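Local coordinates for carbamate kinase (Mycoplasma penetrans, PDB 4AXS), which probably catalyses, as a carbamate kinase, the reversible phosphoryl transfer between carbamoyl phosphate and ADP that yields ATP, at residues V257-N262 / K267-V272; N279-D284 / P293-A298; A56-G61 / N117-L122; E45-P50 / Y109-A114; P95-G100 / G212-I217. One frame throughout, in Å; residues are numbered along the deposited sequence.

Interaction 1: residues V257-N262 / K267-V272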
# COMPACT_ATOMS: atom_id res chain seq x y z
N VAL A 257 18.32 25.96 8.17
CA VAL A 257 18.79 25.38 9.42
C VAL A 257 19.76 26.37 10.05
O VAL A 257 20.68 26.86 9.40
CB VAL A 257 19.41 23.97 9.27
CG1 VAL A 257 19.45 23.54 7.80
CG2 VAL A 257 20.80 23.89 9.95
N TYR A 258 19.53 26.70 11.31
CA TYR A 258 20.35 27.68 11.99
C TYR A 258 21.41 27.03 12.88
O TYR A 258 21.27 25.88 13.29
CB TYR A 258 19.47 28.65 12.80
CG TYR A 258 18.70 29.62 11.92
CD1 TYR A 258 17.56 29.23 11.24
CD2 TYR A 258 19.13 30.94 11.77
CE1 TYR A 258 16.86 30.12 10.44
CE2 TYR A 258 18.44 31.84 10.97
CZ TYR A 258 17.30 31.41 10.30
OH TYR A 258 16.60 32.29 9.50
N VAL A 259 22.48 27.77 13.13
CA VAL A 259 23.43 27.38 14.17
C VAL A 259 23.45 28.47 15.25
O VAL A 259 23.18 29.64 14.96
CB VAL A 259 24.85 27.06 13.60
CG1 VAL A 259 24.84 25.70 12.88
CG2 VAL A 259 25.34 28.17 12.66
N ASP A 260 23.73 28.08 16.48
CA ASP A 260 23.78 29.02 17.60
C ASP A 260 22.46 29.75 17.78
O ASP A 260 22.45 30.93 18.11
CB ASP A 260 24.88 30.07 17.37
CG ASP A 260 26.28 29.50 17.52
OD1 ASP A 260 26.51 28.68 18.44
OD2 ASP A 260 27.15 29.88 16.71
N PHE A 261 21.34 29.06 17.58
CA PHE A 261 20.06 29.75 17.68
C PHE A 261 19.91 30.50 19.01
O PHE A 261 20.53 30.14 20.02
CB PHE A 261 18.88 28.80 17.45
CG PHE A 261 17.66 29.48 16.89
CD1 PHE A 261 17.54 29.72 15.53
CD2 PHE A 261 16.63 29.89 17.73
CE1 PHE A 261 16.41 30.35 15.01
CE2 PHE A 261 15.50 30.52 17.21
CZ PHE A 261 15.40 30.76 15.85
N ASN A 262 19.11 31.56 19.00
CA ASN A 262 18.96 32.42 20.17
C ASN A 262 20.28 32.62 20.89
O ASN A 262 20.37 32.49 22.11
CB ASN A 262 17.89 31.87 21.11
CG ASN A 262 16.49 32.20 20.65
OD1 ASN A 262 16.21 32.26 19.45
ND2 ASN A 262 15.59 32.44 21.59
N LYS A 267 23.38 32.07 13.18
CA LYS A 267 23.59 32.21 11.74
C LYS A 267 22.77 31.18 10.98
O LYS A 267 22.59 30.04 11.43
CB LYS A 267 25.07 32.06 11.39
CG LYS A 267 25.93 33.24 11.78
CD LYS A 267 27.40 33.03 11.44
CE LYS A 267 28.24 34.24 11.84
NZ LYS A 267 29.69 34.01 11.64
N ALA A 268 22.29 31.60 9.81
CA ALA A 268 21.56 30.74 8.90
C ALA A 268 22.52 30.12 7.89
O ALA A 268 23.33 30.82 7.28
CB ALA A 268 20.50 31.55 8.17
N LEU A 269 22.43 28.81 7.72
CA LEU A 269 23.26 28.13 6.74
C LEU A 269 22.59 28.17 5.36
O LEU A 269 21.41 27.85 5.23
CB LEU A 269 23.52 26.68 7.17
CG LEU A 269 23.95 26.51 8.63
CD1 LEU A 269 24.22 25.04 8.96
CD2 LEU A 269 25.16 27.39 8.95
N LYS A 270 23.34 28.57 4.35
CA LYS A 270 22.82 28.67 2.99
C LYS A 270 23.39 27.52 2.17
O LYS A 270 22.66 26.62 1.74
CB LYS A 270 23.21 30.00 2.37
CG LYS A 270 23.08 31.18 3.33
CD LYS A 270 23.52 32.48 2.69
CE LYS A 270 23.13 33.69 3.53
NZ LYS A 270 22.71 34.84 2.67
N THR A 271 24.70 27.55 1.94
CA THR A 271 25.40 26.36 1.50
C THR A 271 26.20 25.87 2.69
O THR A 271 26.25 26.54 3.73
CB THR A 271 26.29 26.64 0.28
OG1 THR A 271 25.52 27.29 -0.73
CG2 THR A 271 26.84 25.35 -0.28
N VAL A 272 26.81 24.70 2.57
CA VAL A 272 27.58 24.12 3.66
C VAL A 272 28.06 22.77 3.18
O VAL A 272 27.62 22.29 2.14
CB VAL A 272 26.79 24.17 4.98
CG1 VAL A 272 25.58 23.20 4.91
CG2 VAL A 272 27.70 23.85 6.16
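Val259 and Lys267 form the hydrogen-bonded pair of a short antiparallel beta hairpin. Val259 N donates to Lys267 O at 2.8 Å, and Lys267 N returns a bond to Val259 O at 3.0 Å, so both backbones are gripped twice at this rung. Two residues along each strand, Leu269 N reaches Val257 O at 3.1 Å in a nearly straight bond (169° at the hydrogen).

Tyr258 and Ala268 make the non-hydrogen-bonded pair between these bonds. Their side chains share one face of the hairpin, where Tyr258 CE2 leans obliquely on Ala268 CB at 3.5 Å; the small methyl lets the ring stand close beside the partner strand. With CG anti to its own carbonyl carbon (chi1 -73°), the ring is also set obliquely to Lys267 O, its CD2 3.6 Å from that oxygen. Phe261 adds a ring atom over one face of the tyrosine, its CE1 lying 3.9 Å above the plane and displaced toward the rim.

On the side of Val259 and Lys267, Leu269 forks between two valines: its CD1 meets Val257 CG2 at 3.7 Å, and its CD2 meets Val259 CG2 at 3.8 Å. Lys267 offers only its CB to Val259 and runs its extended chain outward, which suits an exposed site.

Phe280 of helix 274-282 packs against Val259 and Leu269, covering this apolar side. Thr328 OG1 is hydrogen-bonded to both Val257 N and Leu269 O, and through backbone bonds from Lys270 to Lys329 and from Val272 to Ile331 the chain after the hairpin runs on beside strand 328-330.

Interaction 2: residues N279-D284 / P293-A298; sequences NFINQD and PKIKAA
A single methyl group makes the whole contact from the side of helix 274-282: Ile281 CD1 touches Ile295 CG2 at 4.2 Å and Lys296 CG at 4.4 Å, while no hydrogen bond spans the gap. The backbones stay well apart, with the closest CA atoms, those of Ile281 and Lys296, separated by 9.1 Å. Ile281 bridges that distance because its chain is stretched beyond CG1 (chi2 169°), which pushes CD1 to the far end of the side chain. Isoleucine suits the place, being long enough to span the gap and wholly apolar at its end.

On the opposing helix the two receiving residues differ in character. Ile295 is buried and turns its beta-branch toward the incoming methyl, and it also rests on Ile312 and Ile330 of the sheet beneath. Lys296 lies at the solvent side and contributes a methylene of its aliphatic stem.

Just after Ile281 the first helix stops in a Schellman motif. Asp284 N bonds to Ile281 O at 3.1 Å, and Gln285 N turns back to Phe280 O. Asp284 takes the positive phi (56°) typical of the C-prime residue that ends the helix.

Helices 274-282 and 292-302 both lie in the connection between the adjacent parallel strands 247-251 and 309-313, an elaborated beta-alpha-beta crossover, which also carries the hairpin of strands 258-259 and 267-268, in the alpha/beta sandwich of the amino acid kinase fold.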
# COMPACT_ATOMS: atom_id res chain seq x y z
N ASN A 279 31.52 19.38 12.61
CA ASN A 279 31.81 20.24 13.75
C ASN A 279 30.54 20.74 14.40
O ASN A 279 30.36 20.62 15.62
CB ASN A 279 32.70 21.41 13.32
CG ASN A 279 34.02 20.94 12.77
OD1 ASN A 279 34.64 20.04 13.32
ND2 ASN A 279 34.46 21.55 11.66
N PHE A 280 29.64 21.31 13.60
CA PHE A 280 28.36 21.77 14.12
C PHE A 280 27.71 20.68 14.97
O PHE A 280 27.14 20.95 16.03
CB PHE A 280 27.43 22.18 12.99
CG PHE A 280 27.81 23.48 12.33
CD1 PHE A 280 28.34 24.53 13.09
CD2 PHE A 280 27.61 23.67 10.97
CE1 PHE A 280 28.68 25.76 12.50
CE2 PHE A 280 27.95 24.89 10.37
CZ PHE A 280 28.49 25.94 11.13
N ILE A 281 27.81 19.44 14.50
CA ILE A 281 27.24 18.29 15.19
C ILE A 281 28.00 17.99 16.48
O ILE A 281 27.41 17.61 17.50
CB ILE A 281 27.26 17.04 14.28
CG1 ILE A 281 26.29 17.22 13.11
CG2 ILE A 281 26.95 15.77 15.07
CD1 ILE A 281 26.44 16.18 12.03
N ASN A 282 29.32 18.15 16.44
CA ASN A 282 30.15 18.01 17.64
C ASN A 282 29.67 18.92 18.76
O ASN A 282 29.68 18.54 19.94
CB ASN A 282 31.62 18.32 17.33
CG ASN A 282 32.29 17.21 16.54
OD1 ASN A 282 31.66 16.21 16.17
ND2 ASN A 282 33.59 17.39 16.27
N GLN A 283 29.26 20.13 18.40
CA GLN A 283 28.87 21.10 19.41
C GLN A 283 27.38 21.15 19.58
O GLN A 283 26.84 22.14 20.06
CB GLN A 283 29.41 22.49 19.09
CG GLN A 283 28.84 23.12 17.83
CD GLN A 283 29.84 24.07 17.19
OE1 GLN A 283 31.03 23.97 17.43
NE2 GLN A 283 29.35 24.99 16.37
N ASP A 284 26.71 20.06 19.19
CA ASP A 284 25.29 19.89 19.44
C ASP A 284 24.46 21.03 18.88
O ASP A 284 23.51 21.49 19.51
CB ASP A 284 25.04 19.74 20.94
CG ASP A 284 25.35 18.35 21.45
OD1 ASP A 284 24.51 17.44 21.24
OD2 ASP A 284 26.42 18.17 22.06
N PRO A 293 18.84 14.06 12.54
CA PRO A 293 18.64 12.95 11.60
C PRO A 293 18.52 13.42 10.16
O PRO A 293 19.02 12.72 9.27
CB PRO A 293 17.30 12.35 12.06
CG PRO A 293 17.20 12.68 13.49
CD PRO A 293 17.81 14.06 13.60
N LYS A 294 17.89 14.57 9.94
CA LYS A 294 17.73 15.11 8.59
C LYS A 294 19.07 15.55 8.04
O LYS A 294 19.41 15.31 6.88
CB LYS A 294 16.76 16.29 8.57
CG LYS A 294 15.51 16.10 9.40
CD LYS A 294 14.66 17.36 9.38
CE LYS A 294 13.19 17.01 9.18
NZ LYS A 294 12.74 15.98 10.17
N ILE A 295 19.84 16.21 8.90
CA ILE A 295 21.18 16.63 8.56
C ILE A 295 22.03 15.42 8.21
O ILE A 295 22.61 15.34 7.13
CB ILE A 295 21.82 17.36 9.75
CG1 ILE A 295 21.11 18.69 10.00
CG2 ILE A 295 23.33 17.55 9.53
CD1 ILE A 295 21.02 19.57 8.78
N LYS A 296 22.10 14.48 9.15
CA LYS A 296 22.91 13.29 8.97
C LYS A 296 22.53 12.54 7.70
O LYS A 296 23.39 12.20 6.88
CB LYS A 296 22.78 12.39 10.19
CG LYS A 296 23.46 12.93 11.44
CD LYS A 296 23.04 12.15 12.69
CE LYS A 296 24.21 11.93 13.65
NZ LYS A 296 23.78 11.22 14.89
N ALA A 297 21.24 12.29 7.52
CA ALA A 297 20.74 11.67 6.29
C ALA A 297 21.11 12.48 5.04
O ALA A 297 21.38 11.90 3.99
CB ALA A 297 19.22 11.46 6.37
N ALA A 298 21.11 13.80 5.14
CA ALA A 298 21.50 14.63 4.00
C ALA A 298 22.98 14.46 3.71
O ALA A 298 23.40 14.50 2.55
CB ALA A 298 21.16 16.08 4.26

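Interaction 3: residues A56-G61 / N117-L122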
# COMPACT_ATOMS: atom_id res chain seq x y z
N ALA A 56 4.78 20.29 -10.74
CA ALA A 56 5.53 21.34 -11.45
C ALA A 56 6.96 20.96 -11.84
O ALA A 56 7.47 21.44 -12.84
CB ALA A 56 5.52 22.64 -10.67
N LEU A 57 7.59 20.11 -11.04
CA LEU A 57 8.94 19.65 -11.34
C LEU A 57 8.92 18.65 -12.49
O LEU A 57 9.82 18.65 -13.34
CB LEU A 57 9.59 19.02 -10.11
CG LEU A 57 9.81 19.91 -8.88
CD1 LEU A 57 10.33 19.09 -7.72
CD2 LEU A 57 10.77 21.06 -9.20
N ILE A 58 7.89 17.81 -12.50
CA ILE A 58 7.72 16.82 -13.56
C ILE A 58 7.60 17.54 -14.90
O ILE A 58 7.92 16.97 -15.95
CB ILE A 58 6.46 15.98 -13.36
CG1 ILE A 58 6.40 15.41 -11.94
CG2 ILE A 58 6.42 14.87 -14.39
CD1 ILE A 58 7.50 14.43 -11.62
N GLN A 59 7.13 18.78 -14.84
CA GLN A 59 7.15 19.67 -15.99
C GLN A 59 8.48 20.28 -16.45
O GLN A 59 8.77 20.33 -17.65
CB GLN A 59 6.41 20.96 -15.69
CG GLN A 59 4.91 20.86 -15.74
CD GLN A 59 4.26 22.23 -15.83
OE1 GLN A 59 3.07 22.35 -16.12
NE2 GLN A 59 5.05 23.28 -15.58
N GLU A 60 9.27 20.73 -15.48
CA GLU A 60 10.62 21.24 -15.74
C GLU A 60 11.57 20.16 -16.27
O GLU A 60 12.74 20.44 -16.56
CB GLU A 60 11.25 21.80 -14.46
CG GLU A 60 10.94 23.27 -14.18
CD GLU A 60 9.55 23.50 -13.62
OE1 GLU A 60 8.56 23.18 -14.33
OE2 GLU A 60 9.44 24.01 -12.48
N GLY A 61 11.05 18.94 -16.41
CA GLY A 61 11.81 17.86 -16.99
C GLY A 61 12.43 16.93 -15.96
O GLY A 61 13.08 15.94 -16.31
N ASN A 117 -3.90 13.75 -9.66
CA ASN A 117 -4.78 14.87 -9.95
C ASN A 117 -4.02 16.10 -10.45
O ASN A 117 -4.35 16.65 -11.50
CB ASN A 117 -5.62 15.22 -8.73
CG ASN A 117 -6.92 14.45 -8.69
OD1 ASN A 117 -7.21 13.65 -9.58
ND2 ASN A 117 -7.73 14.70 -7.66
N GLU A 118 -3.00 16.51 -9.70
CA GLU A 118 -2.21 17.68 -10.08
C GLU A 118 -1.54 17.52 -11.44
O GLU A 118 -1.55 18.45 -12.25
CB GLU A 118 -1.14 18.01 -9.02
CG GLU A 118 -1.70 18.41 -7.67
CD GLU A 118 -2.66 19.58 -7.77
OE1 GLU A 118 -2.47 20.41 -8.68
OE2 GLU A 118 -3.61 19.65 -6.95
N LEU A 119 -0.96 16.36 -11.70
CA LEU A 119 -0.34 16.10 -13.00
C LEU A 119 -1.33 16.27 -14.15
O LEU A 119 -0.95 16.66 -15.25
CB LEU A 119 0.30 14.71 -13.05
CG LEU A 119 1.56 14.51 -12.20
CD1 LEU A 119 1.99 13.05 -12.15
CD2 LEU A 119 2.70 15.39 -12.70
N LYS A 120 -2.61 15.98 -13.89
CA LYS A 120 -3.64 16.10 -14.92
C LYS A 120 -4.01 17.56 -15.20
O LYS A 120 -4.35 17.91 -16.34
CB LYS A 120 -4.88 15.28 -14.57
CG LYS A 120 -4.67 13.78 -14.63
CD LYS A 120 -5.80 13.00 -13.92
CE LYS A 120 -7.06 12.84 -14.77
NZ LYS A 120 -6.76 12.14 -16.05
N LYS A 121 -3.95 18.41 -14.17
CA LYS A 121 -4.23 19.84 -14.36
C LYS A 121 -3.30 20.41 -15.41
O LYS A 121 -3.65 21.34 -16.14
CB LYS A 121 -4.08 20.63 -13.06
CG LYS A 121 -4.97 20.14 -11.95
CD LYS A 121 -5.03 21.10 -10.78
CE LYS A 121 -5.98 20.56 -9.73
NZ LYS A 121 -6.44 21.58 -8.75
N LEU A 122 -2.10 19.84 -15.48
CA LEU A 122 -1.07 20.28 -16.41
C LEU A 122 -1.12 19.44 -17.68
O LEU A 122 -0.20 19.49 -18.51
CB LEU A 122 0.30 20.11 -15.76
CG LEU A 122 0.31 20.45 -14.27
CD1 LEU A 122 1.61 20.01 -13.62
CD2 LEU A 122 0.06 21.94 -14.08
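Ile58 and Leu119 join the C-terminal ends of two helices in the alpha/beta sandwich of the amino acid kinase fold. Helix 48-59 belongs to the beta-alpha-beta crossover that leads from strand 27-31 to its parallel neighbour 64-68, and helix 96-121 lies beside it and also packs on strand 64-68.

The buried half of the contact is aliphatic. Leu119 CD2 pushes into the beta-branch of Ile58, 3.8 Å from CG1 and 3.9 Å from CB, with the two side chains crossing at about a right angle. Leu119 is extended beyond CG (chi2 171°), which carries its methyl across although its CB does not aim straight at the other helix. Beta-branched Ile58 offers a broad flank for that methyl, and it also packs on Val64 of the sheet and on Lys126 in a loop.

Toward solvent the pairing is mixed. Leu122, just past the end of helix 96-121, directs CB toward helix 48-59 and touches Ala55 as well, while its CD1 comes within 4.3 Å of Ala56 N. The small alanines of helix 48-59 let the leucine and the stem of Glu118 settle close to the backbone.

Helix 96-121 also meets the second subunit: Asn117 OD1 is hydrogen-bonded to Tyr223 N of that chain.

Gln59 is the exposed partner of Leu122. Its extended chain lies across the leucine, CG 4.0 Å from Leu122 CD1, and its carbonyl oxygen OE1 ends 3.6 Å from Leu122 CB.

Interaction 4: residues E45-P50 / Y109-A114; sequences ELVKIP and YHMLTA
The shortest polar bond here, Lys48 NZ to Glu45 OE2 at 2.8 Å, is a salt bridge within segment 45-50 that flanks Val47, the residue that touches His110, Met111 and Ala114.

Val47 enters the groove of helix 96-121 with both methyls. CG1 lies between the backbone N and carbonyl carbon (chi1 67°), and from there it meets Ala114 CB at 3.9 Å and His110 O at the same distance. CG2 points to the other side of the groove and presses on Met111 CG at 3.7 Å. The short alanine, one turn from His110, provides a floor that lets the chain at Val47 come close, its CA 6.3 Å from Met111 CA. A compact, branched valine fits such a narrow gap.

His110 has its ring secured at both nitrogens: ND1 by Gln43, and NE2 by Glu98 of the second subunit. Met111 continues to Val66 and His68 of strand 64-68 and to Ile207 of strand 205-207, so helix 96-121 is packed by helices 40-46 and 48-59, by these strands and by the second subunit.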
# COMPACT_ATOMS: atom_id res chain seq x y z
N GLU A 45 -6.86 17.39 2.41
CA GLU A 45 -6.48 18.80 2.14
C GLU A 45 -4.99 19.09 2.05
O GLU A 45 -4.50 19.60 1.03
CB GLU A 45 -7.03 19.71 3.23
CG GLU A 45 -7.75 20.91 2.66
CD GLU A 45 -8.62 20.54 1.46
OE1 GLU A 45 -9.67 19.90 1.67
OE2 GLU A 45 -8.25 20.89 0.32
N LEU A 46 -4.25 18.78 3.11
CA LEU A 46 -2.83 19.12 3.18
C LEU A 46 -2.09 18.55 1.96
O LEU A 46 -1.28 19.24 1.35
CB LEU A 46 -2.23 18.57 4.49
CG LEU A 46 -2.35 19.44 5.75
CD1 LEU A 46 -3.54 20.39 5.74
CD2 LEU A 46 -2.39 18.58 7.00
N VAL A 47 -2.38 17.32 1.60
CA VAL A 47 -1.58 16.65 0.58
C VAL A 47 -1.59 17.35 -0.78
O VAL A 47 -0.71 17.13 -1.61
CB VAL A 47 -1.96 15.14 0.46
CG1 VAL A 47 -3.38 14.96 -0.09
CG2 VAL A 47 -0.95 14.41 -0.40
N LYS A 48 -2.58 18.22 -1.02
CA LYS A 48 -2.67 18.88 -2.32
C LYS A 48 -1.41 19.70 -2.56
O LYS A 48 -0.83 19.65 -3.66
CB LYS A 48 -3.88 19.81 -2.42
CG LYS A 48 -5.13 19.37 -1.69
CD LYS A 48 -5.94 18.35 -2.48
CE LYS A 48 -7.38 18.34 -2.00
NZ LYS A 48 -8.03 19.66 -2.23
N ILE A 49 -0.99 20.45 -1.54
CA ILE A 49 0.17 21.36 -1.65
C ILE A 49 1.45 20.68 -2.16
O ILE A 49 2.01 21.09 -3.17
CB ILE A 49 0.48 22.08 -0.31
CG1 ILE A 49 -0.58 23.14 -0.01
CG2 ILE A 49 1.85 22.73 -0.35
CD1 ILE A 49 -0.70 24.19 -1.10
N PRO A 50 1.91 19.64 -1.46
CA PRO A 50 3.09 18.93 -1.96
C PRO A 50 2.89 18.42 -3.39
O PRO A 50 3.80 18.50 -4.22
CB PRO A 50 3.20 17.74 -1.00
CG PRO A 50 2.45 18.16 0.23
CD PRO A 50 1.36 19.04 -0.23
N TYR A 109 -2.87 6.29 -0.45
CA TYR A 109 -4.13 6.59 -1.10
C TYR A 109 -4.30 8.09 -1.34
O TYR A 109 -4.57 8.52 -2.48
CB TYR A 109 -5.28 6.02 -0.27
CG TYR A 109 -6.62 6.63 -0.54
CD1 TYR A 109 -7.09 6.78 -1.84
CD2 TYR A 109 -7.44 7.02 0.50
CE1 TYR A 109 -8.35 7.34 -2.09
CE2 TYR A 109 -8.69 7.57 0.27
CZ TYR A 109 -9.14 7.72 -1.02
OH TYR A 109 -10.37 8.27 -1.23
N HIS A 110 -4.13 8.89 -0.29
CA HIS A 110 -4.29 10.34 -0.43
C HIS A 110 -3.26 10.94 -1.39
O HIS A 110 -3.60 11.73 -2.27
CB HIS A 110 -4.25 11.03 0.93
CG HIS A 110 -5.54 10.94 1.69
ND1 HIS A 110 -5.57 10.82 3.07
CD2 HIS A 110 -6.82 10.99 1.28
CE1 HIS A 110 -6.83 10.78 3.46
NE2 HIS A 110 -7.61 10.88 2.40
N MET A 111 -2.01 10.55 -1.26
CA MET A 111 -0.99 11.01 -2.19
C MET A 111 -1.27 10.58 -3.64
O MET A 111 -1.16 11.39 -4.55
CB MET A 111 0.41 10.58 -1.72
CG MET A 111 0.76 11.18 -0.34
SD MET A 111 2.46 10.91 0.21
CE MET A 111 3.34 11.96 -0.94
N LEU A 112 -1.66 9.31 -3.84
CA LEU A 112 -1.89 8.78 -5.18
C LEU A 112 -2.96 9.56 -5.94
O LEU A 112 -2.79 9.86 -7.12
CB LEU A 112 -2.30 7.32 -5.11
CG LEU A 112 -1.91 6.50 -6.34
CD1 LEU A 112 -0.43 6.68 -6.63
CD2 LEU A 112 -2.25 5.03 -6.09
N THR A 113 -4.06 9.89 -5.28
CA THR A 113 -5.05 10.74 -5.92
C THR A 113 -4.42 12.09 -6.26
O THR A 113 -4.33 12.48 -7.43
CB THR A 113 -6.27 11.00 -5.02
OG1 THR A 113 -6.94 9.78 -4.73
CG2 THR A 113 -7.24 11.93 -5.71
N ALA A 114 -3.98 12.79 -5.21
CA ALA A 114 -3.59 14.18 -5.31
C ALA A 114 -2.52 14.43 -6.38
O ALA A 114 -2.63 15.38 -7.17
CB ALA A 114 -3.13 14.69 -3.97

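Interaction 5: residues P95-G100 / G212-I217; sequences PFAEAG and GGIPTI
Ile214 points its side chain at the first turns of helix 96-121 and straddles Ala97. Its two branches divide the work: CG2 meets Ala97 CB at 4.1 Å, whereas CG1 and CD1 each come within 4.1 Å of the carbonyl oxygen Ala97 O. This division follows from chi1 of -64°, which sets CG2 opposite the backbone N and CG1 beside it. Further along the helix, Ile214 CG1 passes Gly100 C at 4.4 Å. Gly100 brings bare backbone to this surface, and Ala97 adds just a methyl, so strand and helix can come to 6.1 Å between the CA atoms of Ala97 and Ile214. An isoleucine, broad and beta-branched, covers both small residues at once.

Helix 96-121 begins here, with Pro95 at its N-cap position and Gly100 N bonded to Phe96 O at 2.9 Å. Strand 214-218 is an inner strand of a mixed sheet in the amino acid kinase fold, lying between strand 134-137, which runs parallel to it, and the antiparallel strand 223-225. The contact therefore seats the start of a long helix against the N-terminal end of this strand.

Thr216 reinforces the backbone of Ile214 from the strand side: its OG1 donates to Ile214 O at 3.0 Å, approaching from above the carbonyl plane, 43° out of it. The same hydroxyl is also bonded to Gln134 NE2. Tyr109 of the second subunit packs on both Ala97 and Ile214.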
# COMPACT_ATOMS: atom_id res chain seq x y z
N PRO A 95 0.07 -5.26 16.17
CA PRO A 95 1.44 -4.79 16.38
C PRO A 95 1.73 -3.55 15.55
O PRO A 95 0.97 -3.20 14.65
CB PRO A 95 2.29 -5.96 15.89
CG PRO A 95 1.42 -7.15 16.07
CD PRO A 95 0.03 -6.67 15.75
N PHE A 96 2.85 -2.90 15.87
CA PHE A 96 3.19 -1.65 15.23
C PHE A 96 3.50 -1.83 13.75
O PHE A 96 3.12 -0.99 12.94
CB PHE A 96 4.35 -0.96 15.96
CG PHE A 96 4.35 0.52 15.81
CD1 PHE A 96 3.45 1.30 16.53
CD2 PHE A 96 5.23 1.14 14.95
CE1 PHE A 96 3.44 2.67 16.40
CE2 PHE A 96 5.23 2.52 14.81
CZ PHE A 96 4.32 3.28 15.54
N ALA A 97 4.19 -2.92 13.39
CA ALA A 97 4.44 -3.21 11.98
C ALA A 97 3.16 -3.13 11.17
O ALA A 97 3.10 -2.43 10.15
CB ALA A 97 5.08 -4.57 11.79
N GLU A 98 2.12 -3.81 11.64
CA GLU A 98 0.86 -3.86 10.89
C GLU A 98 0.20 -2.48 10.80
O GLU A 98 -0.41 -2.15 9.79
CB GLU A 98 -0.12 -4.92 11.45
CG GLU A 98 0.23 -6.37 11.07
CD GLU A 98 1.23 -7.03 12.02
OE1 GLU A 98 1.59 -6.42 13.04
OE2 GLU A 98 1.66 -8.18 11.75
N ALA A 99 0.35 -1.67 11.85
CA ALA A 99 -0.15 -0.29 11.82
C ALA A 99 0.68 0.63 10.91
O ALA A 99 0.19 1.68 10.47
CB ALA A 99 -0.22 0.27 13.22
N GLY A 100 1.92 0.25 10.63
CA GLY A 100 2.70 0.93 9.62
C GLY A 100 2.24 0.50 8.23
O GLY A 100 2.29 1.28 7.27
N GLY A 212 9.01 5.49 6.13
CA GLY A 212 10.32 4.88 6.20
C GLY A 212 10.33 3.38 5.91
O GLY A 212 11.37 2.73 6.00
N GLY A 213 9.17 2.84 5.55
CA GLY A 213 9.07 1.42 5.27
C GLY A 213 8.95 0.63 6.55
O GLY A 213 9.30 1.12 7.62
N ILE A 214 8.45 -0.59 6.44
CA ILE A 214 8.28 -1.46 7.59
C ILE A 214 9.60 -2.15 7.89
O ILE A 214 10.15 -2.85 7.03
CB ILE A 214 7.19 -2.53 7.32
CG1 ILE A 214 5.82 -1.88 7.10
CG2 ILE A 214 7.14 -3.59 8.43
CD1 ILE A 214 4.83 -2.83 6.48
N PRO A 215 10.12 -1.98 9.11
CA PRO A 215 11.35 -2.64 9.56
C PRO A 215 11.30 -4.14 9.26
O PRO A 215 10.43 -4.85 9.79
CB PRO A 215 11.32 -2.43 11.08
CG PRO A 215 10.42 -1.27 11.31
CD PRO A 215 9.45 -1.21 10.18
N THR A 216 12.22 -4.62 8.44
CA THR A 216 12.26 -6.03 8.06
C THR A 216 13.67 -6.62 8.15
O THR A 216 14.57 -6.20 7.43
CB THR A 216 11.77 -6.23 6.62
OG1 THR A 216 10.41 -5.77 6.52
CG2 THR A 216 11.85 -7.70 6.23
N ILE A 217 13.85 -7.60 9.03
CA ILE A 217 15.14 -8.28 9.11
C ILE A 217 15.20 -9.53 8.22
O ILE A 217 14.18 -10.01 7.73
CB ILE A 217 15.55 -8.63 10.56
CG1 ILE A 217 14.76 -9.83 11.07
CG2 ILE A 217 15.40 -7.41 11.48
CD1 ILE A 217 15.17 -10.26 12.48

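In the fold
From the N terminus, the chain first closes two long loops by bringing helix 96-121 back beside helices 40-46 and 48-59: interaction 4 joins them midway along helix 96-121 and interaction 3, about 14 Å away between centres, at the C-terminal ends of helices 48-59 and 96-121. Their segments alternate in sequence, so the loops cross. Interaction 5 starts at the beginning of the same long helix and crosses both, reaching forward to strand 214-218. All three also touch the second subunit. Interactions 1 and 2 follow in series: a small hairpin, then a helix pair later in the same connection, with centres 12 Å apart. They pack beside strands 309-313 and 328-330, away from the dimer partner.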